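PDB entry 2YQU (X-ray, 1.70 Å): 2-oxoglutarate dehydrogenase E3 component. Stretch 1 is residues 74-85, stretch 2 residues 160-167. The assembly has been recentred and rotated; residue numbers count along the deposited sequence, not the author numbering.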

# COMPACT_ATOMS: atom_id res chain seq x y z
N GLU A 74 15.36 7.36 -23.01
CA GLU A 74 15.54 6.40 -24.09
C GLU A 74 15.38 5.01 -23.51
O GLU A 74 16.02 4.68 -22.53
CB GLU A 74 16.94 6.54 -24.71
CG GLU A 74 17.14 5.74 -26.00
CD GLU A 74 18.60 5.53 -26.39
OE1 GLU A 74 18.84 4.72 -27.31
OE2 GLU A 74 19.51 6.16 -25.81
N LEU A 75 14.52 4.21 -24.13
CA LEU A 75 14.42 2.80 -23.77
C LEU A 75 15.76 2.12 -24.01
O LEU A 75 16.41 2.34 -25.04
CB LEU A 75 13.31 2.12 -24.58
CG LEU A 75 13.30 0.59 -24.57
CD1 LEU A 75 12.97 0.05 -23.17
CD2 LEU A 75 12.31 0.06 -25.59
N ASP A 76 16.16 1.31 -23.04
CA ASP A 76 17.34 0.47 -23.11
C ASP A 76 16.82 -0.96 -22.95
O ASP A 76 16.80 -1.51 -21.85
CB ASP A 76 18.32 0.86 -21.99
CG ASP A 76 19.63 0.08 -22.04
OD1 ASP A 76 19.71 -0.95 -22.73
OD2 ASP A 76 20.63 0.42 -21.37
N LEU A 77 16.36 -1.54 -24.06
CA LEU A 77 15.69 -2.84 -24.02
C LEU A 77 16.54 -3.97 -23.45
O LEU A 77 16.03 -4.75 -22.65
CB LEU A 77 15.11 -3.22 -25.39
CG LEU A 77 14.14 -4.39 -25.42
CD1 LEU A 77 13.04 -4.27 -24.37
CD2 LEU A 77 13.53 -4.51 -26.82
N PRO A 78 17.83 -4.07 -23.82
CA PRO A 78 18.71 -5.08 -23.22
C PRO A 78 18.79 -4.95 -21.70
O PRO A 78 18.74 -5.97 -21.01
CB PRO A 78 20.08 -4.80 -23.85
CG PRO A 78 19.80 -4.02 -25.08
CD PRO A 78 18.53 -3.28 -24.85
N ALA A 79 18.87 -3.72 -21.19
CA ALA A 79 18.93 -3.47 -19.75
C ALA A 79 17.60 -3.79 -19.08
O ALA A 79 17.58 -4.33 -17.98
CB ALA A 79 19.34 -2.03 -19.47
N LEU A 80 16.49 -3.48 -19.75
CA LEU A 80 15.14 -3.77 -19.26
C LEU A 80 14.94 -5.27 -19.11
O LEU A 80 14.46 -5.75 -18.08
CB LEU A 80 14.08 -3.19 -20.21
CG LEU A 80 12.63 -3.19 -19.69
CD1 LEU A 80 12.41 -2.01 -18.79
CD2 LEU A 80 11.63 -3.17 -20.84
N MET A 81 15.36 -6.02 -20.12
CA MET A 81 15.21 -7.47 -20.13
C MET A 81 16.20 -8.12 -19.16
O MET A 81 15.89 -9.15 -18.56
CB MET A 81 15.40 -8.02 -21.55
CG MET A 81 14.28 -7.63 -22.49
SD MET A 81 12.72 -8.39 -22.03
CE MET A 81 11.63 -7.65 -23.19
N ALA A 82 17.37 -7.51 -18.99
CA ALA A 82 18.37 -8.01 -18.06
C ALA A 82 17.85 -7.92 -16.62
O ALA A 82 18.05 -8.82 -15.83
CB ALA A 82 19.68 -7.25 -18.21
N HIS A 83 17.17 -6.82 -16.30
CA HIS A 83 16.57 -6.66 -14.98
C HIS A 83 15.52 -7.75 -14.75
O HIS A 83 15.50 -8.39 -13.70
CB HIS A 83 15.93 -5.27 -14.83
CG HIS A 83 15.11 -5.13 -13.59
ND1 HIS A 83 15.67 -5.09 -12.33
CD2 HIS A 83 13.77 -5.07 -13.41
CE1 HIS A 83 14.71 -4.99 -11.43
NE2 HIS A 83 13.55 -4.98 -12.05
N LYS A 84 14.67 -7.97 -15.75
CA LYS A 84 13.63 -8.98 -15.69
C LYS A 84 14.24 -10.33 -15.38
O LYS A 84 13.81 -11.03 -14.46
CB LYS A 84 12.88 -9.04 -17.02
CG LYS A 84 11.75 -10.08 -17.09
CD LYS A 84 11.28 -10.33 -18.52
CE LYS A 84 12.36 -11.03 -19.36
NZ LYS A 84 11.83 -11.60 -20.62
N ASP A 85 15.28 -10.69 -16.13
CA ASP A 85 15.92 -11.99 -16.00
C ASP A 85 16.58 -12.16 -14.64
O ASP A 85 16.55 -13.25 -14.07
CB ASP A 85 16.97 -12.19 -17.09
CG ASP A 85 16.37 -12.43 -18.45
OD1 ASP A 85 17.09 -12.20 -19.45
OD2 ASP A 85 15.21 -12.85 -18.63
N ALA A 160 5.80 -12.80 -25.34
CA ALA A 160 5.48 -11.39 -25.18
C ALA A 160 6.25 -10.73 -24.03
O ALA A 160 6.31 -9.51 -23.95
CB ALA A 160 3.99 -11.20 -24.98
N LEU A 161 6.84 -11.53 -23.15
CA LEU A 161 7.73 -11.02 -22.11
C LEU A 161 9.13 -10.70 -22.63
O LEU A 161 9.93 -10.09 -21.90
CB LEU A 161 7.85 -12.04 -20.98
CG LEU A 161 6.58 -12.33 -20.19
CD1 LEU A 161 6.72 -13.66 -19.45
CD2 LEU A 161 6.30 -11.19 -19.23
N SER A 162 9.42 -11.08 -23.87
CA SER A 162 10.78 -11.10 -24.40
C SER A 162 10.88 -10.70 -25.87
O SER A 162 11.77 -11.18 -26.57
CB SER A 162 11.37 -12.52 -24.26
OG SER A 162 11.32 -12.97 -22.92
N PHE A 163 9.99 -9.84 -26.34
CA PHE A 163 10.10 -9.36 -27.73
C PHE A 163 11.51 -8.77 -27.92
O PHE A 163 11.98 -8.01 -27.07
CB PHE A 163 9.05 -8.30 -28.07
CG PHE A 163 7.64 -8.83 -28.21
CD1 PHE A 163 6.56 -8.09 -27.72
CD2 PHE A 163 7.37 -10.03 -28.86
CE1 PHE A 163 5.26 -8.55 -27.85
CE2 PHE A 163 6.07 -10.49 -28.99
CZ PHE A 163 5.00 -9.74 -28.49
N PRO A 164 12.18 -9.12 -29.02
CA PRO A 164 13.53 -8.62 -29.31
C PRO A 164 13.61 -7.13 -29.71
O PRO A 164 14.70 -6.56 -29.74
CB PRO A 164 14.00 -9.53 -30.46
CG PRO A 164 12.75 -10.01 -31.12
CD PRO A 164 11.69 -10.05 -30.06
N GLU A 165 12.47 -6.53 -30.02
CA GLU A 165 12.32 -5.09 -30.16
C GLU A 165 10.89 -4.70 -29.85
O GLU A 165 10.01 -5.56 -29.75
CB GLU A 165 12.71 -4.63 -31.58
CG GLU A 165 11.78 -5.10 -32.70
CD GLU A 165 11.99 -6.55 -33.09
OE1 GLU A 165 10.98 -7.28 -33.18
OE2 GLU A 165 13.14 -6.98 -33.33
N VAL A 166 10.63 -3.40 -29.68
CA VAL A 166 9.27 -2.93 -29.46
C VAL A 166 8.49 -3.10 -30.77
O VAL A 166 8.92 -2.61 -31.82
CB VAL A 166 9.24 -1.47 -29.02
CG1 VAL A 166 7.80 -1.01 -28.78
CG2 VAL A 166 10.09 -1.28 -27.77
N PRO A 167 7.36 -3.80 -30.73
CA PRO A 167 6.54 -3.95 -31.93
C PRO A 167 5.89 -2.63 -32.29
O PRO A 167 5.29 -1.99 -31.43
CB PRO A 167 5.49 -4.99 -31.52
CG PRO A 167 5.41 -4.89 -30.04
CD PRO A 167 6.77 -4.49 -29.57

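Stretch 1 leaves a strand at Leu 75, turns at Asp 76 and enters a helix that runs from Leu 77 beyond Asp 85. Asp 76 caps it, OD1 accepting from Ala 79 N at 3.3 Å. Stretch 2 passes alongside as irregular chain in the reverse order, so that Leu 77 lies nearest Glu 165 (7.4 Å between CA atoms) and Met 81 nearest Ser 162 (7.1 Å between CA atoms).

The first rule is spacing. Leu 77, Met 81 and Lys 84 follow one another at intervals of four and three, which places them on one face of the helix, all with CA-to-CB pointing toward stretch 2. The second is that this face meets mostly backbone. Leu 77 CD2 rests 3.6 Å from Glu 165 CA, and Met 81 CE comes within 3.2 Å of Leu 161 O, a close contact for a methyl group.

The polar anchor sits at the far end. Lys 84 extends NZ to donate a hydrogen bond to Leu 161 O at 2.7 Å, pairing its charge with a carbonyl. Ser 162 OG lies equally near Lys 84 NZ, at 2.7 Å, but the angle is too poor for a hydrogen bond. At the strand end the contact is purely apolar: Leu 75 CD2 meets Val 166 CG2 at 3.4 Å, methyl against methyl.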